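Local coordinates for autophagy-related protein 9 (Schizosaccharomyces pombe, PDB 7D0I), which scrambles phospholipids between the two membrane leaflets as a homotrimer with a central pore, supplying and redistributing lipid for the growing autophagosome, at residues R345-L353 with I379-F388; I358-L366 with V619-S627. The protein carries 1 engineered substitution. All blocks are in the same frame, centred on the assembly; numbering follows the deposited sequence.

Contact 1: R345-L353 with I379-F388; sequences RKDNYFIAL and INWCIFNFVF. With LMN (Lauryl Maltose Neopentyl Glycol), chain G.
The F388 ring carries the aliphatic chain of K346 over one face and meets Y349 at its edge. K346 CG lies 4.2 Å from the ring centroid, almost on the ring normal, in a CH-pi contact. Beyond CG the lysine chain is extended and runs past F388 in the opposite direction. F388 CZ is 3.4 Å from Y349 CD2; the two ring planes are turned 67° apart, an oblique pair. The F350 ring receives two groups at its edge. I379 CG2 approaches F350 CE1 at 3.5 Å, and F384 CE2 approaches F350 CD1 at 3.7 Å. F384 is a knob in a hole formed by K346, Y349, F350 and L353. Its CG is anti to the carbonyl carbon (chi1 -68°), which directs the ring into that hole. Y349 CB sits at the ring edge, 3.6 Å from F384 CE1. Replacing F384 with an alanine would probably open a gap among these four residues and take away one of the edge contacts of F350. N380 and D347 line a bound lauryl maltose neopentyl glycol; N380 ND2 lies 2.9 Å from OAN of the detergent; its hydrogen bond is to E376 O. Around the contact, F635 of helix 629-638 packs on Y349 and L353, and I632 on I383. Helix 412-425 packs against C382. Strand 647-650 touches R345 and Y349.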
loop_
_atom_site.group_PDB
_atom_site.type_symbol
_atom_site.label_atom_id
_atom_site.label_comp_id
_atom_site.label_asym_id
_atom_site.label_seq_id
_atom_site.Cartn_x
_atom_site.Cartn_y
_atom_site.Cartn_z
ATOM N N ARG A 345 -38.524 1.097 2.599
ATOM C CA ARG A 345 -38.965 0.895 3.974
ATOM C C ARG A 345 -39.752 -0.397 4.114
ATOM O O ARG A 345 -39.633 -1.086 5.129
ATOM C CB ARG A 345 -39.793 2.083 4.452
ATOM C CG ARG A 345 -40.060 2.050 5.938
ATOM C CD ARG A 345 -41.060 3.089 6.386
ATOM N NE ARG A 345 -40.579 4.451 6.206
ATOM C CZ ARG A 345 -39.635 5.014 6.947
ATOM N NH1 ARG A 345 -39.262 6.258 6.717
ATOM N NH2 ARG A 345 -39.051 4.324 7.909
ATOM N N LYS A 346 -40.555 -0.741 3.115
ATOM C CA LYS A 346 -41.291 -1.997 3.128
ATOM C C LYS A 346 -40.506 -3.140 2.509
ATOM O O LYS A 346 -40.689 -4.296 2.905
ATOM C CB LYS A 346 -42.608 -1.853 2.375
ATOM C CG LYS A 346 -43.435 -0.666 2.772
ATOM C CD LYS A 346 -44.749 -0.694 2.034
ATOM C CE LYS A 346 -45.567 0.534 2.324
ATOM N NZ LYS A 346 -46.851 0.506 1.590
ATOM N N ASP A 347 -39.646 -2.848 1.538
ATOM C CA ASP A 347 -38.821 -3.898 0.964
ATOM C C ASP A 347 -37.856 -4.464 1.984
ATOM O O ASP A 347 -37.509 -5.641 1.914
ATOM C CB ASP A 347 -38.059 -3.371 -0.243
ATOM C CG ASP A 347 -38.959 -3.076 -1.414
ATOM O OD1 ASP A 347 -39.766 -3.952 -1.776
ATOM O OD2 ASP A 347 -38.867 -1.963 -1.968
ATOM N N ASN A 348 -37.416 -3.658 2.945
ATOM C CA ASN A 348 -36.555 -4.186 3.993
ATOM C C ASN A 348 -37.311 -5.159 4.883
ATOM O O ASN A 348 -36.779 -6.210 5.256
ATOM C CB ASN A 348 -35.972 -3.047 4.814
ATOM C CG ASN A 348 -34.918 -2.286 4.070
ATOM O OD1 ASN A 348 -34.299 -2.809 3.161
ATOM N ND2 ASN A 348 -34.698 -1.045 4.456
ATOM N N TYR A 349 -38.555 -4.842 5.222
ATOM C CA TYR A 349 -39.361 -5.793 5.973
ATOM C C TYR A 349 -39.604 -7.057 5.174
ATOM O O TYR A 349 -39.659 -8.148 5.740
ATOM C CB TYR A 349 -40.688 -5.166 6.373
ATOM C CG TYR A 349 -40.601 -4.249 7.556
ATOM C CD1 TYR A 349 -40.410 -4.748 8.828
ATOM C CD2 TYR A 349 -40.729 -2.887 7.407
ATOM C CE1 TYR A 349 -40.336 -3.918 9.908
ATOM C CE2 TYR A 349 -40.660 -2.048 8.480
ATOM C CZ TYR A 349 -40.463 -2.566 9.728
ATOM O OH TYR A 349 -40.392 -1.723 10.802
ATOM N N PHE A 350 -39.750 -6.934 3.857
ATOM C CA PHE A 350 -39.948 -8.119 3.028
ATOM C C PHE A 350 -38.698 -8.987 3.005
ATOM O O PHE A 350 -38.779 -10.211 3.142
ATOM C CB PHE A 350 -40.341 -7.706 1.617
ATOM C CG PHE A 350 -40.862 -8.827 0.782
ATOM C CD1 PHE A 350 -42.202 -9.114 0.752
ATOM C CD2 PHE A 350 -40.010 -9.589 0.016
ATOM C CE1 PHE A 350 -42.679 -10.135 -0.016
ATOM C CE2 PHE A 350 -40.490 -10.612 -0.751
ATOM C CZ PHE A 350 -41.819 -10.884 -0.765
ATOM N N ILE A 351 -37.532 -8.374 2.810
ATOM C CA ILE A 351 -36.275 -9.112 2.849
ATOM C C ILE A 351 -36.118 -9.822 4.180
ATOM O O ILE A 351 -35.656 -10.966 4.238
ATOM C CB ILE A 351 -35.090 -8.168 2.585
ATOM C CG1 ILE A 351 -35.200 -7.528 1.215
ATOM C CG2 ILE A 351 -33.796 -8.912 2.667
ATOM C CD1 ILE A 351 -34.284 -6.371 1.045
ATOM N N ALA A 352 -36.508 -9.165 5.271
ATOM C CA ALA A 352 -36.331 -9.755 6.592
ATOM C C ALA A 352 -37.362 -10.826 6.894
ATOM O O ALA A 352 -37.077 -11.745 7.661
ATOM C CB ALA A 352 -36.385 -8.670 7.656
ATOM N N LEU A 353 -38.561 -10.729 6.326
ATOM C CA LEU A 353 -39.534 -11.802 6.480
ATOM C C LEU A 353 -39.112 -13.030 5.691
ATOM O O LEU A 353 -39.229 -14.159 6.170
ATOM C CB LEU A 353 -40.916 -11.341 6.022
ATOM C CG LEU A 353 -41.718 -10.343 6.841
ATOM C CD1 LEU A 353 -42.910 -9.907 6.040
ATOM C CD2 LEU A 353 -42.169 -10.966 8.125
ATOM N N ILE A 379 -48.444 -11.007 -0.724
ATOM C CA ILE A 379 -47.832 -10.602 0.536
ATOM C C ILE A 379 -47.910 -9.092 0.704
ATOM O O ILE A 379 -48.198 -8.592 1.793
ATOM C CB ILE A 379 -46.383 -11.102 0.619
ATOM C CG1 ILE A 379 -46.359 -12.615 0.786
ATOM C CG2 ILE A 379 -45.673 -10.454 1.768
ATOM C CD1 ILE A 379 -44.982 -13.179 0.851
ATOM N N ASN A 380 -47.674 -8.340 -0.368
ATOM C CA ASN A 380 -47.716 -6.888 -0.254
ATOM C C ASN A 380 -49.131 -6.374 -0.076
ATOM O O ASN A 380 -49.320 -5.289 0.477
ATOM C CB ASN A 380 -47.079 -6.239 -1.475
ATOM C CG ASN A 380 -45.577 -6.345 -1.467
ATOM O OD1 ASN A 380 -44.885 -5.406 -1.089
ATOM N ND2 ASN A 380 -45.060 -7.490 -1.881
ATOM N N TRP A 381 -50.132 -7.106 -0.546
ATOM C CA TRP A 381 -51.489 -6.627 -0.326
ATOM C C TRP A 381 -52.043 -7.043 1.030
ATOM O O TRP A 381 -52.687 -6.236 1.705
ATOM C CB TRP A 381 -52.434 -7.115 -1.422
ATOM C CG TRP A 381 -53.812 -6.556 -1.247
ATOM C CD1 TRP A 381 -54.284 -5.379 -1.744
ATOM C CD2 TRP A 381 -54.892 -7.137 -0.503
ATOM N NE1 TRP A 381 -55.590 -5.195 -1.366
ATOM C CE2 TRP A 381 -55.985 -6.261 -0.600
ATOM C CE3 TRP A 381 -55.039 -8.313 0.236
ATOM C CZ2 TRP A 381 -57.209 -6.523 0.009
ATOM C CZ3 TRP A 381 -56.254 -8.572 0.838
ATOM C CH2 TRP A 381 -57.321 -7.682 0.723
ATOM N N CYS A 382 -51.821 -8.288 1.441
ATOM C CA CYS A 382 -52.353 -8.749 2.715
ATOM C C CYS A 382 -51.660 -8.067 3.882
ATOM O O CYS A 382 -52.317 -7.530 4.778
ATOM C CB CYS A 382 -52.204 -10.262 2.829
ATOM S SG CYS A 382 -53.012 -11.186 1.544
ATOM N N ILE A 383 -50.332 -8.077 3.888
ATOM C CA ILE A 383 -49.563 -7.621 5.034
ATOM C C ILE A 383 -49.286 -6.130 4.945
ATOM O O ILE A 383 -49.730 -5.358 5.798
ATOM C CB ILE A 383 -48.247 -8.400 5.150
ATOM C CG1 ILE A 383 -48.527 -9.887 5.300
ATOM C CG2 ILE A 383 -47.455 -7.907 6.319
ATOM C CD1 ILE A 383 -47.286 -10.714 5.396
ATOM N N PHE A 384 -48.564 -5.706 3.914
ATOM C CA PHE A 384 -48.042 -4.347 3.912
ATOM C C PHE A 384 -49.111 -3.290 3.670
ATOM O O PHE A 384 -48.863 -2.115 3.949
ATOM C CB PHE A 384 -46.924 -4.220 2.886
ATOM C CG PHE A 384 -45.699 -4.992 3.248
ATOM C CD1 PHE A 384 -44.915 -4.603 4.301
ATOM C CD2 PHE A 384 -45.338 -6.109 2.542
ATOM C CE1 PHE A 384 -43.799 -5.309 4.642
ATOM C CE2 PHE A 384 -44.221 -6.816 2.884
ATOM C CZ PHE A 384 -43.451 -6.415 3.931
ATOM N N ASN A 385 -50.282 -3.660 3.160
ATOM C CA ASN A 385 -51.395 -2.718 3.149
ATOM C C ASN A 385 -52.091 -2.647 4.494
ATOM O O ASN A 385 -52.753 -1.647 4.785
ATOM C CB ASN A 385 -52.426 -3.096 2.091
ATOM C CG ASN A 385 -52.038 -2.645 0.717
ATOM O OD1 ASN A 385 -51.354 -1.639 0.554
ATOM N ND2 ASN A 385 -52.469 -3.382 -0.290
ATOM N N PHE A 386 -51.960 -3.685 5.307
ATOM C CA PHE A 386 -52.600 -3.753 6.610
ATOM C C PHE A 386 -51.706 -3.233 7.712
ATOM O O PHE A 386 -52.203 -2.725 8.718
ATOM C CB PHE A 386 -52.993 -5.201 6.894
ATOM C CG PHE A 386 -53.513 -5.439 8.274
ATOM C CD1 PHE A 386 -54.695 -4.866 8.688
ATOM C CD2 PHE A 386 -52.842 -6.273 9.137
ATOM C CE1 PHE A 386 -55.179 -5.100 9.946
ATOM C CE2 PHE A 386 -53.324 -6.510 10.392
ATOM C CZ PHE A 386 -54.494 -5.924 10.797
ATOM N N VAL A 387 -50.398 -3.337 7.531
ATOM C CA VAL A 387 -49.456 -2.973 8.573
ATOM C C VAL A 387 -49.022 -1.516 8.472
ATOM O O VAL A 387 -48.710 -0.893 9.488
ATOM C CB VAL A 387 -48.255 -3.927 8.504
ATOM C CG1 VAL A 387 -47.157 -3.478 9.403
ATOM C CG2 VAL A 387 -48.687 -5.327 8.875
ATOM N N PHE A 388 -49.024 -0.943 7.276
ATOM C CA PHE A 388 -48.490 0.389 7.049
ATOM C C PHE A 388 -49.603 1.377 6.735
ATOM O O PHE A 388 -50.615 1.028 6.123
ATOM C CB PHE A 388 -47.468 0.377 5.912
ATOM C CG PHE A 388 -46.168 -0.261 6.284
ATOM C CD1 PHE A 388 -46.040 -1.630 6.333
ATOM C CD2 PHE A 388 -45.073 0.513 6.592
ATOM C CE1 PHE A 388 -44.854 -2.208 6.678
ATOM C CE2 PHE A 388 -43.884 -0.067 6.937
ATOM C CZ PHE A 388 -43.777 -1.428 6.977
HETATM C C1 LMN G . -45.976 -4.416 -9.515
HETATM O O1 LMN G . -47.251 -4.423 -9.824
HETATM C C2 LMN G . -45.175 -3.493 -10.455
HETATM O O2 LMN G . -45.748 -2.190 -10.419
HETATM C C3 LMN G . -43.752 -3.416 -10.005
HETATM O O3 LMN G . -43.022 -2.553 -10.941
HETATM C C4 LMN G . -43.088 -4.731 -9.935
HETATM O O4 LMN G . -41.815 -4.565 -9.170
HETATM C C5 LMN G . -43.902 -5.785 -9.256
HETATM O O5 LMN G . -45.326 -5.811 -9.678
HETATM C C6 LMN G . -43.288 -7.161 -9.526
HETATM O O6 LMN G . -42.679 -7.168 -10.796
HETATM C CAA LMN G . -56.738 -11.271 -14.089
HETATM C CAB LMN G . -55.476 -11.760 -8.841
HETATM O OAI LMN G . -37.303 -7.862 -10.611
HETATM O OAJ LMN G . -39.261 -6.574 -6.369
HETATM O OAL LMN G . -45.827 -1.035 -2.977
HETATM O OAN LMN G . -44.956 -5.909 -4.362
HETATM O OAP LMN G . -47.335 -5.148 -4.548
HETATM O OAQ LMN G . -36.923 -4.794 -11.606
HETATM O OAR LMN G . -38.361 -4.350 -4.933
HETATM O OAS LMN G . -38.342 -2.408 -11.573
HETATM O OAT LMN G . -39.256 -2.083 -6.650
HETATM O OAU LMN G . -40.068 -2.674 -8.874
HETATM O OAV LMN G . -41.932 -1.913 -4.509
HETATM C CAW LMN G . -55.954 -9.940 -14.179
HETATM C CAX LMN G . -53.962 -11.550 -8.643
HETATM C CAY LMN G . -54.542 -10.149 -13.580
HETATM C CAZ LMN G . -53.698 -11.299 -7.139
HETATM C CBA LMN G . -54.250 -9.039 -12.535
HETATM C CBB LMN G . -53.184 -9.849 -6.922
HETATM C CBC LMN G . -53.148 -9.547 -11.560
HETATM C CBD LMN G . -53.568 -9.413 -5.483
HETATM C CBE LMN G . -52.954 -8.516 -10.408
HETATM C CBF LMN G . -53.543 -7.863 -5.375
HETATM C CBG LMN G . -52.898 -7.074 -10.999
HETATM C CBH LMN G . -52.320 -7.317 -6.165
HETATM C CBI LMN G . -52.430 -6.087 -9.879
HETATM C CBJ LMN G . -52.381 -5.757 -6.164
HETATM C CBK LMN G . -50.865 -5.994 -9.890
HETATM C CBL LMN G . -50.928 -5.194 -6.355
HETATM C CBM LMN G . -38.525 -7.217 -10.876
HETATM C CBN LMN G . -40.515 -6.480 -5.727
HETATM C CBP LMN G . -45.088 -2.187 -3.317
HETATM C CBQ LMN G . -50.433 -4.589 -9.340
HETATM C CBR LMN G . -49.704 -5.757 -7.174
HETATM C CBS LMN G . -48.003 -5.403 -9.091
HETATM C CBT LMN G . -48.848 -3.330 -7.707
HETATM O OBV LMN G . -48.398 -3.440 -6.344
HETATM O OBX LMN G . -46.677 -2.489 -5.124
HETATM O OBY LMN G . -39.826 -5.744 -9.441
HETATM O OBZ LMN G . -42.047 -4.729 -5.051
HETATM O OCB LMN G . -43.573 -3.382 -6.301
HETATM C CCC LMN G . -38.543 -5.893 -10.170
HETATM C CCD LMN G . -40.631 -5.172 -4.990
HETATM C CCF LMN G . -45.229 -2.463 -4.791
HETATM C CCH LMN G . -45.145 -4.962 -5.471
HETATM C CCJ LMN G . -47.012 -3.441 -6.176
HETATM C CCL LMN G . -46.604 -4.833 -5.743
HETATM C CCM LMN G . -49.244 -4.760 -8.317
HETATM C CCN LMN G . -38.301 -4.775 -11.186
HETATM C CCO LMN G . -39.620 -4.197 -5.614
HETATM C CCQ LMN G . -44.412 -3.722 -5.145
HETATM C CCR LMN G . -40.720 -4.705 -10.001
HETATM C CCS LMN G . -42.238 -3.708 -6.099
HETATM C CCT LMN G . -38.613 -3.454 -10.587
HETATM C CCU LMN G . -39.989 -2.755 -5.573
HETATM C CCV LMN G . -40.028 -3.344 -10.146
HETATM C CCW LMN G . -41.436 -2.460 -5.745
#

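Contact 2: I358-L366 with V619-S627; sequences IINIELPLL and VLLFFTFPS
A pi-type turn at 620-624, in a helix that is probably intramembrane, meets an irregular loop that contains an Asx turn at N360. T624 bonds to the loop backbone, and F625 packs against I359 and I361. T624 OG1 donates to N360 O at 3.2 Å, tilted 22° from the carbonyl plane. The hydroxyl lies between the backbone N and the carbonyl carbon (chi1 73°), which leaves T624 CG2 to pack against P364 CG at 3.7 Å. P364 CD also rests on V619 CG1, at 3.6 Å. The wider turn brings F625 N to L620 O. The F625 ring is sandwiched: L620 CB lies over one face and I359 CD1 over the opposite one, the latter 3.8 Å from the ring centroid in a CH-pi contact. I361 CG2 comes to the ring edge, near its plane. L620 CD2 reaches L363 CD2 and the loop backbone at I361 and E362. Beyond the two segments, I379 of helix 373-382 touches both I359 and F625, and the F415 ring meets F625. The loop also braces itself: E362 N donates to N360 OD1 at 3.3 Å from above the carbonyl plane, with an N-H...O angle of 150°.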
loop_
_atom_site.group_PDB
_atom_site.type_symbol
_atom_site.label_atom_id
_atom_site.label_comp_id
_atom_site.label_asym_id
_atom_site.label_seq_id
_atom_site.Cartn_x
_atom_site.Cartn_y
_atom_site.Cartn_z
ATOM N N ILE A 358 -39.663 -15.813 8.871
ATOM C CA ILE A 358 -40.809 -15.384 9.663
ATOM C C ILE A 358 -42.100 -15.851 9.014
ATOM O O ILE A 358 -43.061 -16.215 9.697
ATOM C CB ILE A 358 -40.796 -13.858 9.849
ATOM C CG1 ILE A 358 -39.419 -13.381 10.291
ATOM C CG2 ILE A 358 -41.839 -13.454 10.850
ATOM C CD1 ILE A 358 -39.056 -13.775 11.679
ATOM N N ILE A 359 -42.143 -15.842 7.688
ATOM C CA ILE A 359 -43.296 -16.297 6.928
ATOM C C ILE A 359 -42.886 -17.548 6.168
ATOM O O ILE A 359 -41.767 -17.631 5.648
ATOM C CB ILE A 359 -43.814 -15.194 5.985
ATOM C CG1 ILE A 359 -45.161 -15.578 5.395
ATOM C CG2 ILE A 359 -42.830 -14.903 4.883
ATOM C CD1 ILE A 359 -45.812 -14.450 4.659
ATOM N N ASN A 360 -43.771 -18.535 6.141
ATOM C CA ASN A 360 -43.457 -19.839 5.575
ATOM C C ASN A 360 -43.977 -19.908 4.147
ATOM O O ASN A 360 -45.189 -19.949 3.926
ATOM C CB ASN A 360 -44.066 -20.949 6.423
ATOM C CG ASN A 360 -43.694 -22.321 5.934
ATOM O OD1 ASN A 360 -42.643 -22.508 5.334
ATOM N ND2 ASN A 360 -44.561 -23.292 6.181
ATOM N N ILE A 361 -43.065 -19.925 3.183
ATOM C CA ILE A 361 -43.421 -20.033 1.778
ATOM C C ILE A 361 -43.110 -21.424 1.236
ATOM O O ILE A 361 -42.922 -21.590 0.036
ATOM C CB ILE A 361 -42.735 -18.948 0.937
ATOM C CG1 ILE A 361 -41.229 -18.987 1.163
ATOM C CG2 ILE A 361 -43.293 -17.586 1.267
ATOM C CD1 ILE A 361 -40.480 -18.019 0.324
ATOM N N GLU A 362 -43.046 -22.424 2.103
ATOM C CA GLU A 362 -42.744 -23.785 1.696
ATOM C C GLU A 362 -44.042 -24.550 1.492
ATOM O O GLU A 362 -44.899 -24.570 2.379
ATOM C CB GLU A 362 -41.876 -24.481 2.739
ATOM C CG GLU A 362 -41.384 -25.838 2.309
ATOM C CD GLU A 362 -40.173 -26.280 3.089
ATOM O OE1 GLU A 362 -39.893 -25.672 4.141
ATOM O OE2 GLU A 362 -39.496 -27.228 2.644
ATOM N N LEU A 363 -44.185 -25.167 0.330
ATOM C CA LEU A 363 -45.417 -25.867 0.019
ATOM C C LEU A 363 -45.610 -27.041 0.975
ATOM O O LEU A 363 -44.636 -27.698 1.354
ATOM C CB LEU A 363 -45.405 -26.355 -1.425
ATOM C CG LEU A 363 -45.436 -25.223 -2.445
ATOM C CD1 LEU A 363 -45.224 -25.765 -3.835
ATOM C CD2 LEU A 363 -46.756 -24.493 -2.349
ATOM N N PRO A 364 -46.845 -27.319 1.391
ATOM C CA PRO A 364 -47.051 -28.387 2.380
ATOM C C PRO A 364 -46.671 -29.767 1.876
ATOM O O PRO A 364 -46.113 -30.569 2.638
ATOM C CB PRO A 364 -48.552 -28.288 2.684
ATOM C CG PRO A 364 -48.927 -26.895 2.310
ATOM C CD PRO A 364 -48.079 -26.564 1.129
ATOM N N LEU A 365 -46.949 -30.073 0.611
ATOM C CA LEU A 365 -46.710 -31.408 0.079
ATOM C C LEU A 365 -45.457 -31.481 -0.785
ATOM O O LEU A 365 -44.605 -32.346 -0.567
ATOM C CB LEU A 365 -47.927 -31.879 -0.724
ATOM C CG LEU A 365 -47.908 -33.350 -1.132
ATOM C CD1 LEU A 365 -47.902 -34.228 0.105
ATOM C CD2 LEU A 365 -49.089 -33.684 -2.024
ATOM N N LEU A 366 -45.329 -30.588 -1.766
ATOM C CA LEU A 366 -44.183 -30.624 -2.662
ATOM C C LEU A 366 -42.874 -30.327 -1.941
ATOM O O LEU A 366 -41.810 -30.695 -2.448
ATOM C CB LEU A 366 -44.396 -29.631 -3.805
ATOM C CG LEU A 366 -43.871 -30.005 -5.190
ATOM C CD1 LEU A 366 -44.709 -29.320 -6.249
ATOM C CD2 LEU A 366 -42.413 -29.621 -5.343
ATOM N N VAL A 619 -52.817 -22.246 -2.064
ATOM C CA VAL A 619 -52.466 -23.227 -1.039
ATOM C C VAL A 619 -51.741 -22.546 0.113
ATOM O O VAL A 619 -52.046 -22.779 1.289
ATOM C CB VAL A 619 -51.622 -24.359 -1.647
ATOM C CG1 VAL A 619 -50.947 -25.149 -0.554
ATOM C CG2 VAL A 619 -52.496 -25.260 -2.486
ATOM N N LEU A 620 -50.782 -21.678 -0.210
ATOM C CA LEU A 620 -50.095 -20.915 0.825
ATOM C C LEU A 620 -51.062 -20.010 1.570
ATOM O O LEU A 620 -51.135 -20.039 2.802
ATOM C CB LEU A 620 -48.967 -20.092 0.207
ATOM C CG LEU A 620 -47.778 -20.836 -0.387
ATOM C CD1 LEU A 620 -46.801 -19.850 -0.963
ATOM C CD2 LEU A 620 -47.108 -21.674 0.664
ATOM N N LEU A 621 -51.823 -19.204 0.835
ATOM C CA LEU A 621 -52.716 -18.240 1.465
ATOM C C LEU A 621 -53.819 -18.893 2.278
ATOM O O LEU A 621 -54.475 -18.199 3.058
ATOM C CB LEU A 621 -53.334 -17.332 0.405
ATOM C CG LEU A 621 -52.359 -16.400 -0.303
ATOM C CD1 LEU A 621 -52.952 -15.919 -1.599
ATOM C CD2 LEU A 621 -52.034 -15.228 0.584
ATOM N N PHE A 622 -54.051 -20.191 2.113
ATOM C CA PHE A 622 -55.064 -20.878 2.899
ATOM C C PHE A 622 -54.494 -21.708 4.036
ATOM O O PHE A 622 -55.155 -21.843 5.070
ATOM C CB PHE A 622 -55.902 -21.795 2.009
ATOM C CG PHE A 622 -56.956 -21.083 1.224
ATOM C CD1 PHE A 622 -57.677 -20.052 1.785
ATOM C CD2 PHE A 622 -57.228 -21.450 -0.078
ATOM C CE1 PHE A 622 -58.647 -19.399 1.062
ATOM C CE2 PHE A 622 -58.196 -20.799 -0.803
ATOM C CZ PHE A 622 -58.907 -19.773 -0.232
ATOM N N PHE A 623 -53.302 -22.266 3.890
ATOM C CA PHE A 623 -52.855 -23.254 4.862
ATOM C C PHE A 623 -51.569 -22.889 5.582
ATOM O O PHE A 623 -51.462 -23.136 6.784
ATOM C CB PHE A 623 -52.695 -24.613 4.176
ATOM C CG PHE A 623 -53.939 -25.075 3.477
ATOM C CD1 PHE A 623 -54.022 -25.055 2.097
ATOM C CD2 PHE A 623 -55.036 -25.504 4.201
ATOM C CE1 PHE A 623 -55.166 -25.471 1.456
ATOM C CE2 PHE A 623 -56.182 -25.919 3.564
ATOM C CZ PHE A 623 -56.248 -25.901 2.191
ATOM N N THR A 624 -50.585 -22.314 4.898
ATOM C CA THR A 624 -49.327 -22.000 5.564
ATOM C C THR A 624 -49.252 -20.570 6.069
ATOM O O THR A 624 -48.587 -20.317 7.076
ATOM C CB THR A 624 -48.143 -22.249 4.634
ATOM O OG1 THR A 624 -48.100 -21.223 3.639
ATOM C CG2 THR A 624 -48.277 -23.590 3.957
ATOM N N PHE A 625 -49.912 -19.624 5.394
ATOM C CA PHE A 625 -49.800 -18.229 5.816
ATOM C C PHE A 625 -50.594 -17.936 7.078
ATOM O O PHE A 625 -50.053 -17.268 7.974
ATOM C CB PHE A 625 -50.202 -17.294 4.671
ATOM C CG PHE A 625 -49.114 -17.061 3.669
ATOM C CD1 PHE A 625 -47.875 -17.637 3.824
ATOM C CD2 PHE A 625 -49.335 -16.259 2.573
ATOM C CE1 PHE A 625 -46.886 -17.421 2.903
ATOM C CE2 PHE A 625 -48.345 -16.042 1.653
ATOM C CZ PHE A 625 -47.122 -16.624 1.815
ATOM N N PRO A 626 -51.857 -18.360 7.220
ATOM C CA PRO A 626 -52.567 -18.049 8.472
ATOM C C PRO A 626 -51.868 -18.583 9.706
ATOM O O PRO A 626 -51.777 -17.873 10.714
ATOM C CB PRO A 626 -53.934 -18.705 8.259
ATOM C CG PRO A 626 -54.114 -18.695 6.806
ATOM C CD PRO A 626 -52.761 -18.989 6.246
ATOM N N SER A 627 -51.354 -19.810 9.652
ATOM C CA SER A 627 -50.634 -20.366 10.788
ATOM C C SER A 627 -49.420 -19.533 11.164
ATOM O O SER A 627 -48.946 -19.627 12.300
ATOM C CB SER A 627 -50.194 -21.792 10.480
ATOM O OG SER A 627 -49.172 -21.803 9.503
#

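Overall arrangement
From the N terminus, the chain runs through 345-353, then 358-366, 379-388 and finally 619-627. Contact 1 closes a loop of 25 residues. Contact 2 starts inside that loop and closes a much longer one of 252 residues. The segments alternate, so the two contacts cross rather than nest. Contact 1 ties helix 345-355 to helices 373-382 and 384-387. Contact 2 fastens the connection between helices 345-355 and 373-382 to helix 603-624. Their centres are about 17 Å apart, yet they touch: L353 CD2 packs on I358 CB at 3.6 Å, and I379 CG1 on F625 CE2 at 4.1 Å.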